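Afp3 (Serratia entomophila, PDB 6RBN) probably forms part of the contractile sheath that surrounds the inner tube of the anti-feeding prophage, a phage-tail-like injection system. Local coordinates at residues 58-63 with 128-133; 299-304 with 322-327; 362-367 with 381-386. All coordinates share one frame; numbering follows the deposited sequence.

In the fold
The three contacts follow one another along the chain, and no two touch. Contact 1 packs the residue after helix 53-59 on strand 127-130 of a small mixed sheet. Contact 2 lies in the subtilisin-like part of the sheath protein, its centre about 29 Å from that of contact 1; their nearest atoms are about 16 Å apart. Contact 3 lies in the C-terminal sheath domain, across the chain's centre from contact 2; their centres are about 45 Å apart, and those of contacts 1 and 3 about 39 Å. Both segments of contact 3 pack on Afp2, and 381-386 also on Afp1; Ile58, Phe325 and Asp327, beside the other two contacts, reach Afp2.

Contact 1: residues 58-63 with 128-133; sequences ILFDSN and LYPLEK
Phe60 and Pro130 are the nearest backbone points of the two segments, with CA atoms 9.8 Å apart, too far for any hydrogen bond between the main chains. Phe60 is the first residue to leave helical geometry after helix 53-59, while residues 128-130 follow strand 127-130, which within this chain is the middle strand of a mixed sheet between 31-34, parallel to it, and 48-49, antiparallel. This is alpha/beta packing in which the end of a helix rests on a sheet through side chains alone. Three apolar residues, all buried, make the join. Phe60 directs its CB at the strand, and with CG anti to the carbonyl carbon (chi1 -68°) the ring extends across the gap. Alternation along the strand decides what it meets: Leu128 and Pro130 point toward the helix end, whereas the CB of Tyr129 between them points away, and its side chain packs on Ile47 and Pro139. Leu128 extends past the ring in the opposite sense, and its branch CD1 does the touching, 3.8 Å from Phe60 CE2 and 4.1 Å from Phe60 CD2. That methyl approaches obliquely. Beyond the two segments, the Phe60 ring meets that of Tyr56 with the planes inclined by about 20°, and Leu43 touches it as well; Leu128 also packs on Phe32 and Phe36. In the loop after the helix, Asp61 OD1 receives a weak Asx-turn bond of 3.4 Å from Asn63 N, and a backbone bond from Asp61 to Thr37 ties the same loop to the region after strand 31-34. Pro130 completes the apolar surface at the ring's rim: its CG lies near the ring plane, 4.2 Å from Phe60 CE1.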
loop_
_atom_site.group_PDB
_atom_site.type_symbol
_atom_site.label_atom_id
_atom_site.label_comp_id
_atom_site.label_asym_id
_atom_site.label_seq_id
_atom_site.Cartn_x
_atom_site.Cartn_y
_atom_site.Cartn_z
ATOM N N ILE D 58 -69.188 3.217 -26.099
ATOM C CA ILE D 58 -69.840 2.290 -25.182
ATOM C C ILE D 58 -70.746 3.037 -24.214
ATOM O O ILE D 58 -71.871 2.607 -23.939
ATOM C CB ILE D 58 -68.774 1.455 -24.450
ATOM C CG1 ILE D 58 -67.995 0.612 -25.454
ATOM C CG2 ILE D 58 -69.400 0.556 -23.399
ATOM C CD1 ILE D 58 -66.787 -0.045 -24.870
ATOM N N LEU D 59 -70.288 4.178 -23.702
ATOM C CA LEU D 59 -71.056 4.905 -22.698
ATOM C C LEU D 59 -72.123 5.785 -23.333
ATOM O O LEU D 59 -73.250 5.864 -22.835
ATOM C CB LEU D 59 -70.117 5.741 -21.831
ATOM C CG LEU D 59 -69.139 4.935 -20.981
ATOM C CD1 LEU D 59 -68.178 5.858 -20.266
ATOM C CD2 LEU D 59 -69.891 4.080 -19.989
ATOM N N PHE D 60 -71.790 6.455 -24.429
ATOM C CA PHE D 60 -72.687 7.398 -25.076
ATOM C C PHE D 60 -73.134 6.873 -26.432
ATOM O O PHE D 60 -72.460 6.058 -27.066
ATOM C CB PHE D 60 -72.010 8.757 -25.250
ATOM C CG PHE D 60 -71.755 9.476 -23.963
ATOM C CD1 PHE D 60 -72.732 10.269 -23.394
ATOM C CD2 PHE D 60 -70.542 9.342 -23.310
ATOM C CE1 PHE D 60 -72.502 10.930 -22.207
ATOM C CE2 PHE D 60 -70.307 9.996 -22.120
ATOM C CZ PHE D 60 -71.288 10.793 -21.571
ATOM N N ASP D 61 -74.291 7.357 -26.873
ATOM C CA ASP D 61 -74.780 7.037 -28.206
ATOM C C ASP D 61 -73.980 7.837 -29.221
ATOM O O ASP D 61 -73.976 9.071 -29.183
ATOM C CB ASP D 61 -76.268 7.356 -28.314
ATOM C CG ASP D 61 -76.920 6.731 -29.537
ATOM O OD1 ASP D 61 -76.230 6.035 -30.308
ATOM O OD2 ASP D 61 -78.138 6.939 -29.725
ATOM N N SER D 62 -73.295 7.142 -30.124
ATOM C CA SER D 62 -72.409 7.800 -31.071
ATOM C C SER D 62 -73.006 7.939 -32.463
ATOM O O SER D 62 -72.379 8.566 -33.320
ATOM C CB SER D 62 -71.080 7.046 -31.163
ATOM O OG SER D 62 -71.265 5.756 -31.715
ATOM N N ASN D 63 -74.184 7.374 -32.717
ATOM C CA ASN D 63 -74.820 7.528 -34.030
ATOM C C ASN D 63 -75.790 8.705 -34.013
ATOM O O ASN D 63 -75.533 9.727 -34.656
ATOM C CB ASN D 63 -75.520 6.229 -34.427
ATOM C CG ASN D 63 -74.555 5.071 -34.554
ATOM O OD1 ASN D 63 -74.624 4.102 -33.798
ATOM N ND2 ASN D 63 -73.636 5.170 -35.507
ATOM N N LEU D 128 -66.478 14.786 -19.986
ATOM C CA LEU D 128 -67.691 15.238 -20.654
ATOM C C LEU D 128 -68.767 15.559 -19.630
ATOM O O LEU D 128 -68.877 14.886 -18.605
ATOM C CB LEU D 128 -68.246 14.193 -21.621
ATOM C CG LEU D 128 -67.424 13.748 -22.823
ATOM C CD1 LEU D 128 -68.246 12.779 -23.644
ATOM C CD2 LEU D 128 -66.973 14.923 -23.652
ATOM N N TYR D 129 -69.566 16.578 -19.923
ATOM C CA TYR D 129 -70.738 16.920 -19.117
ATOM C C TYR D 129 -71.946 17.057 -20.029
ATOM O O TYR D 129 -72.116 18.103 -20.680
ATOM C CB TYR D 129 -70.509 18.210 -18.337
ATOM C CG TYR D 129 -71.677 18.600 -17.465
ATOM C CD1 TYR D 129 -71.957 17.900 -16.301
ATOM C CD2 TYR D 129 -72.493 19.673 -17.798
ATOM C CE1 TYR D 129 -73.018 18.250 -15.499
ATOM C CE2 TYR D 129 -73.556 20.030 -16.999
ATOM C CZ TYR D 129 -73.812 19.313 -15.853
ATOM O OH TYR D 129 -74.870 19.663 -15.052
ATOM N N PRO D 130 -72.807 16.039 -20.121
ATOM C CA PRO D 130 -73.996 16.150 -20.976
ATOM C C PRO D 130 -75.038 17.109 -20.419
ATOM O O PRO D 130 -75.589 16.901 -19.335
ATOM C CB PRO D 130 -74.519 14.713 -21.036
ATOM C CG PRO D 130 -74.008 14.073 -19.805
ATOM C CD PRO D 130 -72.679 14.699 -19.523
ATOM N N LEU D 131 -75.306 18.176 -21.167
ATOM C CA LEU D 131 -76.225 19.230 -20.761
ATOM C C LEU D 131 -77.164 19.481 -21.928
ATOM O O LEU D 131 -76.745 20.022 -22.956
ATOM C CB LEU D 131 -75.439 20.482 -20.356
ATOM C CG LEU D 131 -76.034 21.705 -19.657
ATOM C CD1 LEU D 131 -76.594 22.700 -20.636
ATOM C CD2 LEU D 131 -77.103 21.274 -18.672
ATOM N N GLU D 132 -78.431 19.089 -21.771
ATOM C CA GLU D 132 -79.309 18.883 -22.922
ATOM C C GLU D 132 -79.816 20.193 -23.514
ATOM O O GLU D 132 -79.537 20.508 -24.674
ATOM C CB GLU D 132 -80.486 17.987 -22.526
ATOM C CG GLU D 132 -81.436 17.674 -23.671
ATOM C CD GLU D 132 -80.813 16.800 -24.748
ATOM O OE1 GLU D 132 -79.904 16.004 -24.431
ATOM O OE2 GLU D 132 -81.233 16.913 -25.918
ATOM N N LYS D 133 -80.578 20.962 -22.750
ATOM C CA LYS D 133 -81.098 22.234 -23.230
ATOM C C LYS D 133 -80.379 23.363 -22.508
ATOM O O LYS D 133 -79.691 23.135 -21.517
ATOM C CB LYS D 133 -82.616 22.332 -23.037
ATOM C CG LYS D 133 -83.084 22.416 -21.600
ATOM C CD LYS D 133 -84.605 22.412 -21.548
ATOM C CE LYS D 133 -85.124 22.498 -20.124
ATOM N NZ LYS D 133 -84.840 23.827 -19.522
#

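Contact 2: residues 299-304 with 322-327; sequences VSDVSV and IRHFSD
Asp301 OD1 lies 4.3 Å from His324 CD2, coming obliquely to the imidazole, and has two weak polar partners. One is the backbone of the next residue, Val302 N, at 2.7 Å but with a strongly bent N-H...O angle of 120°; the other is Arg305 NH1, a long ion pair. The acid and the imidazole do not bond: Asp301 OD1 is 5.0 Å from His324 NE2, a distance at which the carboxylate could still slightly favour a protonated ring. Beside this polar edge the contact turns apolar. Val302 CG1 meets Ile322 CG2 at 3.9 Å, the two side chains crossing at a slant. In Ile322 the branch CG2 stands anti to the backbone N and turns to the valine, whereas the CG1 arm leads away, and Ile322 packs also on Ile274 of helix 271-284. No hydrogen bond joins the two segments, which belong to different sheets of the tail sheath subtilisin-like domain. The weakly bonded strand 301-302 lies at an edge of this chain's antiparallel sheet, beside 211-213, and packs on the two-stranded sheet 322-325/329-332, whose Leu330 touches both Val302 and His324.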
loop_
_atom_site.group_PDB
_atom_site.type_symbol
_atom_site.label_atom_id
_atom_site.label_comp_id
_atom_site.label_asym_id
_atom_site.label_seq_id
_atom_site.Cartn_x
_atom_site.Cartn_y
_atom_site.Cartn_z
ATOM N N VAL D 299 -61.083 18.293 -40.831
ATOM C CA VAL D 299 -61.877 19.301 -41.526
ATOM C C VAL D 299 -61.251 19.812 -42.820
ATOM O O VAL D 299 -60.041 19.702 -43.035
ATOM C CB VAL D 299 -62.128 20.476 -40.577
ATOM C CG1 VAL D 299 -62.910 20.012 -39.384
ATOM C CG2 VAL D 299 -60.802 21.054 -40.127
ATOM N N SER D 300 -62.090 20.379 -43.688
ATOM C CA SER D 300 -61.672 20.831 -45.010
ATOM C C SER D 300 -61.556 22.349 -45.103
ATOM O O SER D 300 -60.507 22.866 -45.498
ATOM C CB SER D 300 -62.654 20.312 -46.065
ATOM O OG SER D 300 -63.935 20.891 -45.891
ATOM N N ASP D 301 -62.613 23.078 -44.747
ATOM C CA ASP D 301 -62.639 24.515 -44.978
ATOM C C ASP D 301 -63.429 25.198 -43.871
ATOM O O ASP D 301 -64.344 24.614 -43.287
ATOM C CB ASP D 301 -63.251 24.835 -46.348
ATOM C CG ASP D 301 -62.974 26.257 -46.805
ATOM O OD1 ASP D 301 -62.283 27.009 -46.085
ATOM O OD2 ASP D 301 -63.455 26.628 -47.896
ATOM N N VAL D 302 -63.061 26.449 -43.596
ATOM C CA VAL D 302 -63.758 27.286 -42.624
ATOM C C VAL D 302 -65.015 27.866 -43.254
ATOM O O VAL D 302 -65.200 27.804 -44.473
ATOM C CB VAL D 302 -62.849 28.411 -42.099
ATOM C CG1 VAL D 302 -61.727 27.840 -41.270
ATOM C CG2 VAL D 302 -62.290 29.208 -43.257
ATOM N N SER D 303 -65.887 28.442 -42.425
ATOM C CA SER D 303 -67.128 29.012 -42.935
ATOM C C SER D 303 -66.916 30.403 -43.518
ATOM O O SER D 303 -67.621 30.799 -44.452
ATOM C CB SER D 303 -68.176 29.060 -41.827
ATOM O OG SER D 303 -67.800 29.981 -40.823
ATOM N N VAL D 304 -65.972 31.165 -42.972
ATOM C CA VAL D 304 -65.662 32.511 -43.439
ATOM C C VAL D 304 -64.166 32.588 -43.692
ATOM O O VAL D 304 -63.367 32.348 -42.778
ATOM C CB VAL D 304 -66.087 33.592 -42.430
ATOM C CG1 VAL D 304 -65.606 34.955 -42.885
ATOM C CG2 VAL D 304 -67.592 33.606 -42.252
ATOM N N ILE D 322 -58.620 31.370 -37.237
ATOM C CA ILE D 322 -58.267 30.187 -38.016
ATOM C C ILE D 322 -58.164 30.612 -39.476
ATOM O O ILE D 322 -59.174 30.952 -40.100
ATOM C CB ILE D 322 -59.315 29.076 -37.854
ATOM C CG1 ILE D 322 -59.567 28.765 -36.380
ATOM C CG2 ILE D 322 -58.867 27.831 -38.587
ATOM C CD1 ILE D 322 -58.372 28.245 -35.657
ATOM N N ARG D 323 -56.957 30.587 -40.025
ATOM C CA ARG D 323 -56.703 31.042 -41.384
ATOM C C ARG D 323 -56.546 29.860 -42.326
ATOM O O ARG D 323 -56.249 28.738 -41.911
ATOM C CB ARG D 323 -55.443 31.911 -41.442
ATOM C CG ARG D 323 -55.560 33.229 -40.719
ATOM C CD ARG D 323 -56.464 34.179 -41.464
ATOM N NE ARG D 323 -55.945 34.485 -42.791
ATOM C CZ ARG D 323 -55.074 35.455 -43.046
ATOM N NH1 ARG D 323 -54.627 36.220 -42.064
ATOM N NH2 ARG D 323 -54.654 35.663 -44.283
ATOM N N HIS D 324 -56.749 30.126 -43.611
ATOM C CA HIS D 324 -56.521 29.146 -44.661
ATOM C C HIS D 324 -55.325 29.563 -45.499
ATOM O O HIS D 324 -55.307 30.661 -46.063
ATOM C CB HIS D 324 -57.747 28.979 -45.557
ATOM C CG HIS D 324 -57.608 27.878 -46.562
ATOM N ND1 HIS D 324 -57.005 28.061 -47.787
ATOM C CD2 HIS D 324 -57.988 26.580 -46.521
ATOM C CE1 HIS D 324 -57.019 26.923 -48.457
ATOM N NE2 HIS D 324 -57.611 26.008 -47.712
ATOM N N PHE D 325 -54.328 28.691 -45.571
ATOM C CA PHE D 325 -53.183 28.859 -46.450
ATOM C C PHE D 325 -53.233 27.766 -47.504
ATOM O O PHE D 325 -53.564 26.618 -47.191
ATOM C CB PHE D 325 -51.877 28.800 -45.661
ATOM C CG PHE D 325 -51.707 29.939 -44.702
ATOM C CD1 PHE D 325 -51.273 31.174 -45.144
ATOM C CD2 PHE D 325 -51.994 29.776 -43.360
ATOM C CE1 PHE D 325 -51.121 32.225 -44.264
ATOM C CE2 PHE D 325 -51.847 30.823 -42.478
ATOM C CZ PHE D 325 -51.409 32.048 -42.932
ATOM N N SER D 326 -52.922 28.127 -48.751
ATOM C CA SER D 326 -53.157 27.220 -49.871
ATOM C C SER D 326 -52.181 26.052 -49.863
ATOM O O SER D 326 -52.540 24.932 -50.248
ATOM C CB SER D 326 -53.058 27.985 -51.188
ATOM O OG SER D 326 -51.736 28.442 -51.403
ATOM N N ASP D 327 -50.945 26.286 -49.431
ATOM C CA ASP D 327 -49.960 25.212 -49.416
ATOM C C ASP D 327 -50.122 24.312 -48.197
ATOM O O ASP D 327 -49.734 23.139 -48.230
ATOM C CB ASP D 327 -48.547 25.796 -49.486
ATOM C CG ASP D 327 -48.288 26.846 -48.421
ATOM O OD1 ASP D 327 -49.237 27.241 -47.714
ATOM O OD2 ASP D 327 -47.123 27.272 -48.283
#

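Contact 3: residues 362-367 with 381-386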
loop_
_atom_site.group_PDB
_atom_site.type_symbol
_atom_site.label_atom_id
_atom_site.label_comp_id
_atom_site.label_asym_id
_atom_site.label_seq_id
_atom_site.Cartn_x
_atom_site.Cartn_y
_atom_site.Cartn_z
ATOM N N LYS D 362 -49.123 20.174 -6.699
ATOM C CA LYS D 362 -49.163 18.728 -6.521
ATOM C C LYS D 362 -47.923 18.191 -5.825
ATOM O O LYS D 362 -47.954 17.071 -5.309
ATOM C CB LYS D 362 -49.334 18.033 -7.870
ATOM C CG LYS D 362 -50.718 18.184 -8.473
ATOM C CD LYS D 362 -50.805 17.559 -9.861
ATOM C CE LYS D 362 -51.300 16.119 -9.814
ATOM N NZ LYS D 362 -50.304 15.150 -9.273
ATOM N N ALA D 363 -46.835 18.956 -5.799
ATOM C CA ALA D 363 -45.607 18.524 -5.151
ATOM C C ALA D 363 -45.538 18.908 -3.683
ATOM O O ALA D 363 -44.834 18.242 -2.917
ATOM C CB ALA D 363 -44.393 19.105 -5.880
ATOM N N LEU D 364 -46.247 19.956 -3.270
ATOM C CA LEU D 364 -46.176 20.438 -1.898
ATOM C C LEU D 364 -47.282 19.899 -1.009
ATOM O O LEU D 364 -47.218 20.093 0.207
ATOM C CB LEU D 364 -46.220 21.967 -1.869
ATOM C CG LEU D 364 -45.104 22.678 -2.625
ATOM C CD1 LEU D 364 -45.234 24.180 -2.472
ATOM C CD2 LEU D 364 -43.743 22.183 -2.204
ATOM N N GLN D 365 -48.297 19.255 -1.581
ATOM C CA GLN D 365 -49.339 18.642 -0.761
ATOM C C GLN D 365 -48.884 17.483 0.134
ATOM O O GLN D 365 -49.546 17.271 1.164
ATOM C CB GLN D 365 -50.511 18.210 -1.651
ATOM C CG GLN D 365 -51.364 19.379 -2.099
ATOM C CD GLN D 365 -52.499 18.970 -3.002
ATOM O OE1 GLN D 365 -52.620 17.807 -3.378
ATOM N NE2 GLN D 365 -53.344 19.928 -3.358
ATOM N N PRO D 366 -47.837 16.705 -0.169
ATOM C CA PRO D 366 -47.241 15.882 0.899
ATOM C C PRO D 366 -46.637 16.675 2.049
ATOM O O PRO D 366 -46.512 16.126 3.149
ATOM C CB PRO D 366 -46.176 15.069 0.158
ATOM C CG PRO D 366 -46.732 14.904 -1.174
ATOM C CD PRO D 366 -47.439 16.179 -1.492
ATOM N N MET D 367 -46.258 17.938 1.848
ATOM C CA MET D 367 -45.697 18.754 2.916
ATOM C C MET D 367 -46.746 19.569 3.665
ATOM O O MET D 367 -46.401 20.584 4.277
ATOM C CB MET D 367 -44.611 19.681 2.367
ATOM C CG MET D 367 -43.232 19.045 2.290
ATOM S SD MET D 367 -42.993 17.897 0.926
ATOM C CE MET D 367 -42.720 19.035 -0.424
ATOM N N GLN D 381 -38.629 24.645 -0.079
ATOM C CA GLN D 381 -37.863 25.483 -0.999
ATOM C C GLN D 381 -37.086 24.647 -2.006
ATOM O O GLN D 381 -36.976 25.023 -3.178
ATOM C CB GLN D 381 -36.911 26.380 -0.210
ATOM C CG GLN D 381 -36.114 27.339 -1.060
ATOM C CD GLN D 381 -35.195 28.212 -0.250
ATOM O OE1 GLN D 381 -35.116 28.081 0.966
ATOM N NE2 GLN D 381 -34.487 29.107 -0.920
ATOM N N THR D 382 -36.567 23.496 -1.582
ATOM C CA THR D 382 -35.796 22.646 -2.480
ATOM C C THR D 382 -36.703 21.922 -3.469
ATOM O O THR D 382 -36.330 21.715 -4.628
ATOM C CB THR D 382 -34.976 21.656 -1.658
ATOM O OG1 THR D 382 -34.171 22.380 -0.721
ATOM C CG2 THR D 382 -34.053 20.833 -2.527
ATOM N N ALA D 383 -37.911 21.558 -3.033
ATOM C CA ALA D 383 -38.853 20.886 -3.922
ATOM C C ALA D 383 -39.356 21.811 -5.020
ATOM O O ALA D 383 -39.706 21.342 -6.108
ATOM C CB ALA D 383 -40.029 20.335 -3.119
ATOM N N ILE D 384 -39.396 23.116 -4.763
ATOM C CA ILE D 384 -39.744 24.068 -5.809
ATOM C C ILE D 384 -38.525 24.378 -6.665
ATOM O O ILE D 384 -38.629 24.513 -7.888
ATOM C CB ILE D 384 -40.350 25.337 -5.183
ATOM C CG1 ILE D 384 -41.601 24.986 -4.389
ATOM C CG2 ILE D 384 -40.740 26.339 -6.242
ATOM C CD1 ILE D 384 -42.124 26.126 -3.564
ATOM N N ASP D 385 -37.346 24.454 -6.041
ATOM C CA ASP D 385 -36.119 24.755 -6.769
ATOM C C ASP D 385 -35.708 23.614 -7.689
ATOM O O ASP D 385 -35.110 23.858 -8.742
ATOM C CB ASP D 385 -34.997 25.062 -5.781
ATOM C CG ASP D 385 -33.736 25.547 -6.457
ATOM O OD1 ASP D 385 -33.697 26.724 -6.865
ATOM O OD2 ASP D 385 -32.784 24.751 -6.586
ATOM N N ASN D 386 -36.012 22.371 -7.317
ATOM C CA ASN D 386 -35.742 21.255 -8.216
ATOM C C ASN D 386 -36.706 21.240 -9.389
ATOM O O ASN D 386 -36.344 20.787 -10.480
ATOM C CB ASN D 386 -35.821 19.926 -7.469
ATOM C CG ASN D 386 -34.670 19.721 -6.520
ATOM O OD1 ASN D 386 -33.535 20.091 -6.814
ATOM N ND2 ASN D 386 -34.945 19.102 -5.385
#
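Leu364 makes its way to the second helix through its two terminal methyls. Its CB leaves the end of helix 347-364 at an angle to the partner helix, and with CG anti to the carbonyl carbon (chi1 -59°) the side chain bends back toward it. From CB and CG the chain divides into two branches that share the work. CD1 reaches Ile384 CD1 at 3.8 Å and Ile384 CG1 at 4.2 Å, and CD2 lies 4.1 Å from Ile384 CG1 and 4.2 Å from Ala383 CB. The leucine and isoleucine cross at about a right angle, so the fork lies over the CG1-CD1 arm of Ile384. The CB of Ala383 is directed toward the first segment and also receives Met367 CE at 4.0 Å. The methionine gets there because its chain is bent at both chi2 (76°) and chi3 (79°). Met367 N bonds to Leu364 O at 2.9 Å, holding these two residues one short turn apart. Val380 of the second helix touches both, Ile384 continues onto Val408, Ile428 and Val430, and Leu346 of an Afp2 chain packs on Leu364 and Ile384. The two segments run roughly opposite ways, so helices 347-364 and 374-392, joined by a short loop, form a helical hairpin whose second helix packs on strands 406-409 and 425-432 of the tail sheath C-terminal domain.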